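Local coordinates for ethanolamine utilization protein EutL (Clostridium perfringens E str. JGS1987, PDB 4TME) that forms trimeric shell tiles of the ethanolamine-utilization microcompartment and binds ethanolamine, which probably controls the opening of its pore, at residues A58-V63 and G85-P90; A65-A70 and P179-F184; I121-Q126 and A202-V207; A168-C173 and A187-S192. All blocks are in the same frame, centred on the assembly; numbering follows the deposited sequence.

Contact 1 (A58-V63 and G85-P90); sequences AEVDVV and GILAGP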
loop_
_atom_site.group_PDB
_atom_site.type_symbol
_atom_site.label_atom_id
_atom_site.label_comp_id
_atom_site.label_asym_id
_atom_site.label_seq_id
_atom_site.Cartn_x
_atom_site.Cartn_y
_atom_site.Cartn_z
ATOM N N ALA C 58 18.856 -10.160 -24.787
ATOM C CA ALA C 58 19.601 -11.246 -24.163
ATOM C C ALA C 58 18.675 -12.400 -23.812
ATOM O O ALA C 58 17.433 -12.255 -23.863
ATOM C CB ALA C 58 20.302 -10.738 -22.893
ATOM N N GLU C 59 19.271 -13.522 -23.423
ATOM C CA GLU C 59 18.493 -14.704 -23.072
ATOM C C GLU C 59 18.054 -14.594 -21.618
ATOM O O GLU C 59 18.598 -15.256 -20.739
ATOM C CB GLU C 59 19.291 -15.996 -23.311
ATOM C CG GLU C 59 18.400 -17.240 -23.222
ATOM C CD GLU C 59 19.106 -18.529 -23.575
ATOM O OE1 GLU C 59 18.490 -19.605 -23.404
ATOM O OE2 GLU C 59 20.270 -18.464 -24.006
ATOM N N VAL C 60 17.091 -13.712 -21.375
ATOM C CA VAL C 60 16.571 -13.455 -20.037
ATOM C C VAL C 60 15.048 -13.353 -20.062
ATOM O O VAL C 60 14.448 -12.946 -21.064
ATOM C CB VAL C 60 17.117 -12.152 -19.413
ATOM C CG1 VAL C 60 18.609 -12.277 -19.166
ATOM C CG2 VAL C 60 16.815 -10.954 -20.294
ATOM N N ASP C 61 14.453 -13.719 -18.936
ATOM C CA ASP C 61 13.012 -13.575 -18.692
ATOM C C ASP C 61 12.805 -12.625 -17.525
ATOM O O ASP C 61 13.588 -12.635 -16.580
ATOM C CB ASP C 61 12.365 -14.915 -18.330
ATOM C CG ASP C 61 12.435 -15.944 -19.440
ATOM O OD1 ASP C 61 12.115 -15.619 -20.597
ATOM O OD2 ASP C 61 12.792 -17.101 -19.136
ATOM N N VAL C 62 11.736 -11.814 -17.543
ATOM C CA VAL C 62 11.389 -11.057 -16.340
ATOM C C VAL C 62 10.609 -11.973 -15.425
ATOM O O VAL C 62 9.527 -12.433 -15.804
ATOM C CB VAL C 62 10.568 -9.817 -16.677
ATOM C CG1 VAL C 62 10.184 -9.043 -15.397
ATOM C CG2 VAL C 62 11.359 -8.948 -17.656
ATOM N N VAL C 63 11.152 -12.257 -14.242
ATOM C CA VAL C 63 10.515 -13.221 -13.344
ATOM C C VAL C 63 9.938 -12.553 -12.115
ATOM O O VAL C 63 9.195 -13.187 -11.348
ATOM C CB VAL C 63 11.496 -14.335 -12.914
ATOM C CG1 VAL C 63 11.934 -15.120 -14.146
ATOM C CG2 VAL C 63 12.688 -13.782 -12.139
ATOM N N GLY C 85 13.045 -5.055 -10.021
ATOM C CA GLY C 85 12.911 -5.930 -11.162
ATOM C C GLY C 85 13.912 -7.070 -11.053
ATOM O O GLY C 85 15.033 -6.858 -10.575
ATOM N N ILE C 86 13.504 -8.278 -11.444
ATOM C CA ILE C 86 14.412 -9.418 -11.468
ATOM C C ILE C 86 14.366 -10.107 -12.815
ATOM O O ILE C 86 13.305 -10.546 -13.284
ATOM C CB ILE C 86 14.089 -10.457 -10.356
ATOM C CG1 ILE C 86 14.134 -9.783 -8.989
ATOM C CG2 ILE C 86 15.122 -11.629 -10.387
ATOM C CD1 ILE C 86 13.823 -10.690 -7.797
ATOM N N LEU C 87 15.533 -10.161 -13.448
ATOM C CA LEU C 87 15.754 -10.924 -14.666
ATOM C C LEU C 87 16.315 -12.288 -14.310
ATOM O O LEU C 87 17.086 -12.403 -13.361
ATOM C CB LEU C 87 16.752 -10.210 -15.589
ATOM C CG LEU C 87 16.315 -8.865 -16.160
ATOM C CD1 LEU C 87 17.527 -8.243 -16.867
ATOM C CD2 LEU C 87 15.187 -9.059 -17.144
ATOM N N ALA C 88 15.928 -13.317 -15.050
ATOM C CA ALA C 88 16.521 -14.642 -14.862
ATOM C C ALA C 88 17.012 -15.179 -16.206
ATOM O O ALA C 88 16.399 -14.975 -17.248
ATOM C CB ALA C 88 15.532 -15.611 -14.231
ATOM N N GLY C 89 18.134 -15.878 -16.160
ATOM C CA GLY C 89 18.699 -16.459 -17.360
ATOM C C GLY C 89 19.564 -17.648 -17.004
ATOM O O GLY C 89 19.754 -17.948 -15.832
ATOM N N PRO C 90 20.094 -18.327 -18.021
ATOM C CA PRO C 90 20.849 -19.574 -17.854
ATOM C C PRO C 90 22.257 -19.382 -17.332
ATOM O O PRO C 90 22.871 -20.357 -16.908
ATOM C CB PRO C 90 20.896 -20.143 -19.277
ATOM C CG PRO C 90 20.789 -18.954 -20.155
ATOM C CD PRO C 90 19.828 -18.043 -19.441
#
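Three main-chain hydrogen bonds join the start of strand 61-67 to the end of strand 83-89 as an antiparallel pair. D61 and A88 form a hydrogen-bonded pair. D61 N donates to A88 O at 2.9 Å, and A88 N donates back to D61 O at 2.9 Å. Both donors lie in the plane of the accepting carbonyl. V63 N reaches I86 O at 2.9 Å, almost along the C=O axis. V62 and L87 between them are a non-hydrogen-bonded pair. A88 O also receives a CA-H contact from V60, with V60 CA 3.2 Å away. The axes of the short segments lie at 130°, a strongly twisted pairing.

Apolar contacts follow two groups. L87 CD2 takes V62 CG2 at 3.9 Å and V60 CG2 on the same methyl. V63 serves A88 and I86 with separate branches: CG1 meets A88 CB at 3.6 Å, and CG2 meets I86 CG2 at 3.7 Å.

Just before strand 61-67, E59 centres an inverse gamma turn. Its extended side chain runs obliquely over P90, and E59 O sits 3.3 Å from P90 CD. D61 OD2 is hydrogen-bonded to H33 NE2.

In this BMC domain, helix 44-57 covers V62 and L87, and helix 92-106 also packs on L87. Strand 35-41 flanks strand 83-89 on its other side, and I86 touches M158 of the second subunit.

Contact 2 (A65-A70 and P179-F184); sequences ARSMYA and PTETNF. With ETA (ethanolamine), chain K; ETA (ethanolamine), chain J.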
loop_
_atom_site.group_PDB
_atom_site.type_symbol
_atom_site.label_atom_id
_atom_site.label_comp_id
_atom_site.label_asym_id
_atom_site.label_seq_id
_atom_site.Cartn_x
_atom_site.Cartn_y
_atom_site.Cartn_z
ATOM N N ALA C 65 8.644 -8.351 -10.824
ATOM C CA ALA C 65 8.520 -6.946 -11.170
ATOM C C ALA C 65 7.442 -6.305 -10.320
ATOM O O ALA C 65 6.247 -6.537 -10.562
ATOM C CB ALA C 65 8.173 -6.786 -12.667
ATOM N N ARG C 66 7.846 -5.543 -9.313
ATOM C CA ARG C 66 6.883 -4.946 -8.379
ATOM C C ARG C 66 7.243 -3.516 -8.018
ATOM O O ARG C 66 8.428 -3.172 -7.907
ATOM C CB ARG C 66 6.794 -5.755 -7.079
ATOM C CG ARG C 66 6.240 -7.181 -7.171
ATOM C CD ARG C 66 4.749 -7.211 -7.468
ATOM N NE ARG C 66 3.961 -6.362 -6.548
ATOM C CZ ARG C 66 3.659 -6.659 -5.283
ATOM N NH1 ARG C 66 4.050 -7.799 -4.734
ATOM N NH2 ARG C 66 2.938 -5.806 -4.548
ATOM N N SER C 67 6.199 -2.710 -7.806
ATOM C CA SER C 67 6.313 -1.320 -7.396
ATOM C C SER C 67 6.198 -1.147 -5.878
ATOM O O SER C 67 5.550 -1.958 -5.209
ATOM C CB SER C 67 5.211 -0.493 -8.086
ATOM O OG SER C 67 5.348 -0.609 -9.503
ATOM N N MET C 68 6.783 -0.071 -5.367
ATOM C CA MET C 68 6.794 0.211 -3.930
ATOM C C MET C 68 5.623 1.099 -3.494
ATOM O O MET C 68 5.244 2.059 -4.199
ATOM C CB MET C 68 8.093 0.900 -3.509
ATOM C CG MET C 68 9.347 0.136 -3.880
ATOM S SD MET C 68 9.504 -1.411 -2.970
ATOM C CE MET C 68 9.555 -2.591 -4.267
ATOM N N TYR C 69 5.094 0.837 -2.300
ATOM C CA TYR C 69 3.946 1.626 -1.813
ATOM C C TYR C 69 4.302 3.094 -1.633
ATOM O O TYR C 69 5.289 3.437 -0.979
ATOM C CB TYR C 69 3.400 1.040 -0.494
ATOM C CG TYR C 69 2.827 -0.330 -0.666
ATOM C CD1 TYR C 69 1.588 -0.511 -1.296
ATOM C CD2 TYR C 69 3.497 -1.454 -0.198
ATOM C CE1 TYR C 69 1.050 -1.767 -1.449
ATOM C CE2 TYR C 69 2.957 -2.731 -0.354
ATOM C CZ TYR C 69 1.732 -2.873 -0.992
ATOM O OH TYR C 69 1.189 -4.118 -1.160
ATOM N N ALA C 70 3.507 3.948 -2.296
ATOM C CA ALA C 70 3.526 5.405 -2.196
ATOM C C ALA C 70 4.680 6.054 -2.951
ATOM O O ALA C 70 4.859 7.258 -2.866
ATOM C CB ALA C 70 3.526 5.859 -0.727
ATOM N N PRO C 179 -5.786 2.705 -6.889
ATOM C CA PRO C 179 -4.338 2.937 -7.024
ATOM C C PRO C 179 -3.572 1.667 -7.280
ATOM O O PRO C 179 -3.893 0.612 -6.719
ATOM C CB PRO C 179 -3.946 3.472 -5.657
ATOM C CG PRO C 179 -4.790 2.668 -4.733
ATOM C CD PRO C 179 -6.135 2.473 -5.483
ATOM N N THR C 180 -2.523 1.782 -8.090
ATOM C CA THR C 180 -1.448 0.801 -8.009
ATOM C C THR C 180 -0.588 1.176 -6.793
ATOM O O THR C 180 -0.917 2.144 -6.098
ATOM C CB THR C 180 -0.638 0.798 -9.285
ATOM O OG1 THR C 180 -0.120 2.112 -9.505
ATOM C CG2 THR C 180 -1.554 0.406 -10.423
ATOM N N GLU C 181 0.518 0.465 -6.541
ATOM C CA GLU C 181 1.252 0.709 -5.298
ATOM C C GLU C 181 1.717 2.154 -5.179
ATOM O O GLU C 181 1.700 2.716 -4.079
ATOM C CB GLU C 181 2.463 -0.236 -5.171
ATOM C CG GLU C 181 2.079 -1.688 -4.874
ATOM C CD GLU C 181 1.721 -2.518 -6.104
ATOM O OE1 GLU C 181 1.709 -1.992 -7.245
ATOM O OE2 GLU C 181 1.459 -3.728 -5.924
ATOM N N THR C 182 2.080 2.779 -6.306
ATOM C CA THR C 182 2.595 4.139 -6.285
ATOM C C THR C 182 1.484 5.198 -6.411
ATOM O O THR C 182 1.793 6.376 -6.558
ATOM C CB THR C 182 3.622 4.403 -7.414
ATOM O OG1 THR C 182 3.004 4.284 -8.705
ATOM C CG2 THR C 182 4.804 3.407 -7.317
ATOM N N ASN C 183 0.230 4.758 -6.351
ATOM C CA ASN C 183 -0.943 5.641 -6.463
ATOM C C ASN C 183 -1.080 6.288 -7.840
ATOM O O ASN C 183 -1.470 7.451 -7.973
ATOM C CB ASN C 183 -0.916 6.706 -5.363
ATOM C CG ASN C 183 -0.988 6.082 -3.984
ATOM O OD1 ASN C 183 -1.714 5.109 -3.791
ATOM N ND2 ASN C 183 -0.168 6.566 -3.044
ATOM N N PHE C 184 -0.759 5.502 -8.859
ATOM C CA PHE C 184 -1.026 5.841 -10.253
ATOM C C PHE C 184 -2.045 4.851 -10.839
ATOM O O PHE C 184 -2.613 4.000 -10.133
ATOM C CB PHE C 184 0.289 5.841 -11.057
ATOM C CG PHE C 184 1.100 7.098 -10.887
ATOM C CD1 PHE C 184 1.806 7.351 -9.711
ATOM C CD2 PHE C 184 1.155 8.044 -11.898
ATOM C CE1 PHE C 184 2.562 8.524 -9.577
ATOM C CE2 PHE C 184 1.905 9.209 -11.766
ATOM C CZ PHE C 184 2.608 9.451 -10.596
HETATM C CA ETA K . 4.800 6.427 -11.693
HETATM N N ETA K . 4.932 5.650 -10.479
HETATM C C ETA K . 5.820 7.556 -11.725
HETATM O O ETA K . 7.140 7.098 -11.581
HETATM C CA ETA J . 1.211 0.446 -13.428
HETATM N N ETA J . 2.607 0.358 -13.094
HETATM C C ETA J . 0.800 1.900 -13.331
HETATM O O ETA J . 0.826 2.327 -11.981
HETATM O O HOH W 1 3.532 -3.917 -8.417
HETATM O O HOH W 2 -0.054 -4.469 -3.693
HETATM O O HOH W 3 1.976 8.599 -3.164
HETATM O O HOH W 4 3.944 7.860 -6.032
#
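A type I beta turn, T180 to N183, docks here on the chain leaving strand 61-67, joining the two BMC domains of the subunit. E181 loses the most surface. Its CG lies anti to the carbonyl carbon, and a bend at chi2 (84°) turns the carboxylate toward R66. R66 NH2 forms a salt bridge to E181 OE2 at 2.9 Å. OE2 lies near the guanidinium plane, but NH2 meets it from above the carboxylate plane, the two planes being 48° apart. A water accepts from R66 NE and S67 N and donates weakly to E181 OE1. A second water links E181 OE2 to Y69 OH. E181 CG also touches the Y69 ring obliquely, 3.6 Å from Y69 CE1.

A70 is held by its backbone: A70 N donates to E181 O at 2.8 Å and 176°, from above the carbonyl plane. S67 O is buried against E181 CG and has no polar partner in the model.

Y69 rings of all three subunits meet beside this contact. N183 OD1 accepts from Y69 N of the third subunit, so the turn also ties subunits together.

The same turn lines both ethanolamine sites. T180 OG1 is hydrogen-bonded to the hydroxyl of one molecule. T182 CG2 packs 3.4 Å from M68 O, while T182 OG1 accepts from N of the other ethanolamine at 3.0 Å. The CA of that second ethanolamine sits 3.6 Å above the F184 ring plane, over its centre.

Contact 3 (I121-Q126 and A202-V207); sequences ICYYAQ and AFAEAV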
loop_
_atom_site.group_PDB
_atom_site.type_symbol
_atom_site.label_atom_id
_atom_site.label_comp_id
_atom_site.label_asym_id
_atom_site.label_seq_id
_atom_site.Cartn_x
_atom_site.Cartn_y
_atom_site.Cartn_z
ATOM N N ILE C 121 2.191 17.186 -11.447
ATOM C CA ILE C 121 1.393 16.196 -12.173
ATOM C C ILE C 121 2.261 15.726 -13.314
ATOM O O ILE C 121 2.857 16.544 -14.000
ATOM C CB ILE C 121 0.066 16.787 -12.734
ATOM C CG1 ILE C 121 -0.807 17.309 -11.595
ATOM C CG2 ILE C 121 -0.699 15.736 -13.527
ATOM C CD1 ILE C 121 -2.015 18.104 -12.056
ATOM N N CYS C 122 2.334 14.416 -13.522
ATOM C CA CYS C 122 3.134 13.861 -14.598
ATOM C C CYS C 122 2.490 12.597 -15.149
ATOM O O CYS C 122 1.657 11.961 -14.475
ATOM C CB CYS C 122 4.548 13.547 -14.112
ATOM S SG CYS C 122 4.582 12.260 -12.839
ATOM N N TYR C 123 2.897 12.215 -16.355
ATOM C CA TYR C 123 2.301 11.067 -17.012
ATOM C C TYR C 123 3.301 10.395 -17.931
ATOM O O TYR C 123 4.333 10.968 -18.293
ATOM C CB TYR C 123 1.076 11.493 -17.833
ATOM C CG TYR C 123 1.413 12.500 -18.909
ATOM C CD1 TYR C 123 1.389 13.866 -18.649
ATOM C CD2 TYR C 123 1.754 12.092 -20.187
ATOM C CE1 TYR C 123 1.708 14.791 -19.635
ATOM C CE2 TYR C 123 2.074 13.001 -21.165
ATOM C CZ TYR C 123 2.045 14.348 -20.890
ATOM O OH TYR C 123 2.361 15.245 -21.886
ATOM N N TYR C 124 2.969 9.166 -18.286
ATOM C CA TYR C 124 3.752 8.338 -19.209
ATOM C C TYR C 124 2.854 8.003 -20.375
ATOM O O TYR C 124 1.733 7.546 -20.171
ATOM C CB TYR C 124 4.195 7.074 -18.498
ATOM C CG TYR C 124 5.287 6.207 -19.137
ATOM C CD1 TYR C 124 6.525 6.736 -19.465
ATOM C CD2 TYR C 124 5.097 4.827 -19.276
ATOM C CE1 TYR C 124 7.514 5.930 -19.983
ATOM C CE2 TYR C 124 6.094 4.009 -19.796
ATOM C CZ TYR C 124 7.296 4.567 -20.130
ATOM O OH TYR C 124 8.315 3.741 -20.629
ATOM N N ALA C 125 3.336 8.235 -21.583
ATOM C CA ALA C 125 2.571 7.926 -22.783
ATOM C C ALA C 125 3.561 7.392 -23.805
ATOM O O ALA C 125 4.008 8.113 -24.703
ATOM C CB ALA C 125 1.848 9.147 -23.298
ATOM N N GLN C 126 3.937 6.135 -23.607
ATOM C CA GLN C 126 5.066 5.538 -24.307
ATOM C C GLN C 126 4.545 4.573 -25.348
ATOM O O GLN C 126 3.777 3.661 -25.043
ATOM C CB GLN C 126 5.984 4.826 -23.310
ATOM C CG GLN C 126 7.187 4.093 -23.926
ATOM C CD GLN C 126 8.267 5.020 -24.459
ATOM O OE1 GLN C 126 8.272 6.225 -24.194
ATOM N NE2 GLN C 126 9.190 4.453 -25.231
ATOM N N ALA C 202 -3.342 11.316 -27.646
ATOM C CA ALA C 202 -4.636 11.662 -27.054
ATOM C C ALA C 202 -4.602 11.568 -25.531
ATOM O O ALA C 202 -5.194 12.415 -24.837
ATOM C CB ALA C 202 -5.718 10.769 -27.600
ATOM N N PHE C 203 -3.935 10.536 -25.008
ATOM C CA PHE C 203 -3.789 10.354 -23.562
ATOM C C PHE C 203 -3.038 11.556 -22.984
ATOM O O PHE C 203 -3.475 12.161 -22.007
ATOM C CB PHE C 203 -3.056 9.026 -23.258
ATOM C CG PHE C 203 -2.957 8.687 -21.784
ATOM C CD1 PHE C 203 -4.005 8.049 -21.142
ATOM C CD2 PHE C 203 -1.820 8.980 -21.057
ATOM C CE1 PHE C 203 -3.931 7.738 -19.790
ATOM C CE2 PHE C 203 -1.739 8.655 -19.705
ATOM C CZ PHE C 203 -2.791 8.039 -19.081
ATOM N N ALA C 204 -1.904 11.906 -23.595
ATOM C CA ALA C 204 -1.117 13.030 -23.106
ATOM C C ALA C 204 -1.941 14.329 -23.095
ATOM O O ALA C 204 -1.915 15.089 -22.121
ATOM C CB ALA C 204 0.134 13.219 -23.953
ATOM N N GLU C 205 -2.659 14.578 -24.177
ATOM C CA GLU C 205 -3.450 15.798 -24.312
ATOM C C GLU C 205 -4.523 15.843 -23.231
ATOM O O GLU C 205 -4.770 16.899 -22.620
ATOM C CB GLU C 205 -4.095 15.878 -25.697
ATOM C CG GLU C 205 -4.846 17.185 -25.927
ATOM C CD GLU C 205 -5.567 17.222 -27.257
ATOM O OE1 GLU C 205 -5.285 16.355 -28.112
ATOM O OE2 GLU C 205 -6.418 18.118 -27.441
ATOM N N ALA C 206 -5.143 14.696 -22.960
ATOM C CA ALA C 206 -6.211 14.651 -21.960
ATOM C C ALA C 206 -5.671 14.858 -20.534
ATOM O O ALA C 206 -6.291 15.552 -19.725
ATOM C CB ALA C 206 -6.965 13.336 -22.052
ATOM N N VAL C 207 -4.519 14.274 -20.214
ATOM C CA VAL C 207 -3.925 14.495 -18.901
ATOM C C VAL C 207 -3.582 15.977 -18.735
ATOM O O VAL C 207 -3.860 16.576 -17.687
ATOM C CB VAL C 207 -2.661 13.630 -18.664
ATOM C CG1 VAL C 207 -2.044 13.986 -17.320
ATOM C CG2 VAL C 207 -3.009 12.130 -18.680
#
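Strand 122-126 and helix 202-207 run nearly antiparallel, at 168°, with their axes 8.4 Å apart at the closest approach. The nearest backbone pair is A125 and A204, whose CA atoms are 6.3 Å apart.

Y123 carries the contact. Its CG sits in the crowded position between the backbone N and the carbonyl carbon (chi1 60°), and the ring lies against one turn of the helix. Y123 CE2 touches A204 CB at 3.4 Å. Carbonyl A204 O lies over one face of the ring. On the other side of the ring's outline, Y123 CD1 meets V207 CG1 at 3.7 Å. Y123 OH is weakly hydrogen-bonded with Q208 NE2, the next residue of the helix.

F203, with CG anti to the backbone N, reaches back to the strand. Its CE2 comes to 3.7 Å from Y124 O and also packs near Y123 CB. V207 CG2 lies 3.8 Å above the F203 ring plane, toward its rim. A125 CB approaches F203 and A204 loosely. I121 adds a looser touch on V207 CG1.

Y124 points away from the helix. Its OH is hydrogen-bonded to T49, and its ring meets F112, a residue of an ethanolamine pocket.

Strand 146-152 packs on F203 and V207, and A160 of helix 154-167 touches F203 and A206. This is the helix-on-sheet layer of the alpha/beta BMC fold: one strand face holds the helix, and the other turns toward the ligand side.

Contact 4 (A168-C173 and A187-S192); sequences ADVEMC and ALLTGS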
loop_
_atom_site.group_PDB
_atom_site.type_symbol
_atom_site.label_atom_id
_atom_site.label_comp_id
_atom_site.label_asym_id
_atom_site.label_seq_id
_atom_site.Cartn_x
_atom_site.Cartn_y
_atom_site.Cartn_z
ATOM N N ALA C 168 -8.429 6.334 -31.096
ATOM C CA ALA C 168 -7.531 5.454 -31.817
ATOM C C ALA C 168 -8.127 4.067 -31.937
ATOM O O ALA C 168 -8.884 3.635 -31.069
ATOM C CB ALA C 168 -6.184 5.403 -31.103
ATOM N N ASP C 169 -7.767 3.370 -33.006
ATOM C CA ASP C 169 -8.210 2.000 -33.218
ATOM C C ASP C 169 -7.365 1.053 -32.379
ATOM O O ASP C 169 -6.513 0.318 -32.903
ATOM C CB ASP C 169 -8.122 1.625 -34.707
ATOM C CG ASP C 169 -8.863 0.335 -35.030
ATOM O OD1 ASP C 169 -9.594 -0.164 -34.149
ATOM O OD2 ASP C 169 -8.727 -0.174 -36.169
ATOM N N VAL C 170 -7.595 1.096 -31.070
ATOM C CA VAL C 170 -6.844 0.295 -30.106
ATOM C C VAL C 170 -7.752 -0.546 -29.204
ATOM O O VAL C 170 -8.940 -0.234 -29.017
ATOM C CB VAL C 170 -5.955 1.191 -29.214
ATOM C CG1 VAL C 170 -4.858 1.843 -30.061
ATOM C CG2 VAL C 170 -6.790 2.229 -28.481
ATOM N N GLU C 171 -7.179 -1.625 -28.673
ATOM C CA GLU C 171 -7.860 -2.561 -27.788
ATOM C C GLU C 171 -7.257 -2.507 -26.403
ATOM O O GLU C 171 -6.047 -2.362 -26.242
ATOM C CB GLU C 171 -7.752 -3.997 -28.298
ATOM C CG GLU C 171 -8.249 -4.222 -29.714
ATOM C CD GLU C 171 -8.085 -5.666 -30.142
ATOM O OE1 GLU C 171 -6.988 -6.030 -30.634
ATOM O OE2 GLU C 171 -9.051 -6.439 -29.971
ATOM N N MET C 172 -8.113 -2.647 -25.404
ATOM C CA MET C 172 -7.708 -2.745 -24.018
ATOM C C MET C 172 -7.052 -4.105 -23.776
ATOM O O MET C 172 -7.632 -5.142 -24.128
ATOM C CB MET C 172 -8.942 -2.543 -23.130
ATOM C CG MET C 172 -8.768 -2.854 -21.668
ATOM S SD MET C 172 -7.537 -1.814 -20.917
ATOM C CE MET C 172 -8.398 -0.278 -20.531
ATOM N N CYS C 173 -5.831 -4.109 -23.233
ATOM C CA CYS C 173 -5.148 -5.352 -22.876
ATOM C C CYS C 173 -5.047 -5.573 -21.370
ATOM O O CYS C 173 -5.358 -6.658 -20.868
ATOM C CB CYS C 173 -3.747 -5.369 -23.476
ATOM S SG CYS C 173 -3.817 -5.316 -25.228
ATOM N N ALA C 187 -3.169 1.990 -18.336
ATOM C CA ALA C 187 -3.453 0.776 -19.089
ATOM C C ALA C 187 -2.390 0.506 -20.133
ATOM O O ALA C 187 -1.616 1.395 -20.500
ATOM C CB ALA C 187 -4.813 0.873 -19.781
ATOM N N LEU C 188 -2.396 -0.730 -20.604
ATOM C CA LEU C 188 -1.714 -1.127 -21.825
ATOM C C LEU C 188 -2.758 -1.327 -22.905
ATOM O O LEU C 188 -3.690 -2.138 -22.733
ATOM C CB LEU C 188 -0.935 -2.433 -21.648
ATOM C CG LEU C 188 0.111 -2.489 -20.533
ATOM C CD1 LEU C 188 0.734 -3.893 -20.422
ATOM C CD2 LEU C 188 1.186 -1.430 -20.748
ATOM N N LEU C 189 -2.621 -0.603 -24.012
ATOM C CA LEU C 189 -3.532 -0.746 -25.148
ATOM C C LEU C 189 -2.739 -1.271 -26.331
ATOM O O LEU C 189 -1.560 -0.976 -26.444
ATOM C CB LEU C 189 -4.189 0.584 -25.541
ATOM C CG LEU C 189 -4.757 1.421 -24.388
ATOM C CD1 LEU C 189 -5.369 2.710 -24.925
ATOM C CD2 LEU C 189 -5.806 0.621 -23.607
ATOM N N THR C 190 -3.374 -2.014 -27.226
ATOM C CA THR C 190 -2.655 -2.502 -28.413
ATOM C C THR C 190 -3.377 -2.164 -29.706
ATOM O O THR C 190 -4.576 -1.899 -29.720
ATOM C CB THR C 190 -2.397 -4.026 -28.349
ATOM O OG1 THR C 190 -1.449 -4.394 -29.369
ATOM C CG2 THR C 190 -3.679 -4.841 -28.556
ATOM N N GLY C 191 -2.615 -2.184 -30.793
ATOM C CA GLY C 191 -3.120 -1.907 -32.130
ATOM C C GLY C 191 -1.925 -1.728 -33.046
ATOM O O GLY C 191 -0.808 -2.111 -32.678
ATOM N N SER C 192 -2.137 -1.152 -34.225
ATOM C CA SER C 192 -1.023 -0.846 -35.111
ATOM C C SER C 192 -0.104 0.174 -34.434
ATOM O O SER C 192 -0.489 0.811 -33.450
ATOM C CB SER C 192 -1.519 -0.310 -36.442
ATOM O OG SER C 192 -2.070 0.984 -36.291
HETATM O O HOH W 5 -5.017 -0.768 -34.841
#
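No aromatic ring enters this contact. The flat groups are the peptides and the E171 carboxylate, whose OE1 lies 4.1 Å from T190 CG2. The peptides pair strand 171-176 with strand 185-191 in an antiparallel hairpin of the second BMC domain. E171 N donates to T190 O at 2.8 Å, and T190 N returns to E171 O; both donors lie in the carbonyl planes. C173 N reaches L188 O almost along the C=O axis, at 3.0 Å. The strand axes are twisted to 134°.

E171 and T190 share one face of the sheet, their side chains side by side. M172 and L189 share the other. M172, with CG anti to the backbone N, bends at chi2 (61°) and chi3, bringing CE to 3.8 Å from A187 CB. V170 CG2 packs on L189 CD1. Helix 154-167 covers A187 and L189 on this face. T190 OG1 is hydrogen-bonded to A146 O in the adjacent strand.

Beyond the pairing, D169 centres an inverse gamma turn, and a water bridges D169 O and S192 N. S192 caps helix 193-212. At the C173 end, SG lies anti to the carbonyl carbon and rests 3.4 Å from T190 CG2.

Contacts 1 and 4 are antiparallel strand pairings in different BMC domains, with centres about 26 Å apart. Contact 2 bridges the two domains: it uses strand 61-67, which also serves contact 1, and the loop that leads into strand 185-191 of contact 4. Its centre lies about 22 Å from that of contact 1 and about 23 Å from that of contact 4. Contact 2 touches contact 3, where F184 CE2 comes to 3.9 Å from C122 O. Contacts 3 and 4 reach the same sheet, their centres about 15 Å apart. The ethanolamines sit at contact 2. The side chains of Y124 and L188 are about 7 and 8 Å from an ethanolamine, and that of V62 is about 12 Å from one.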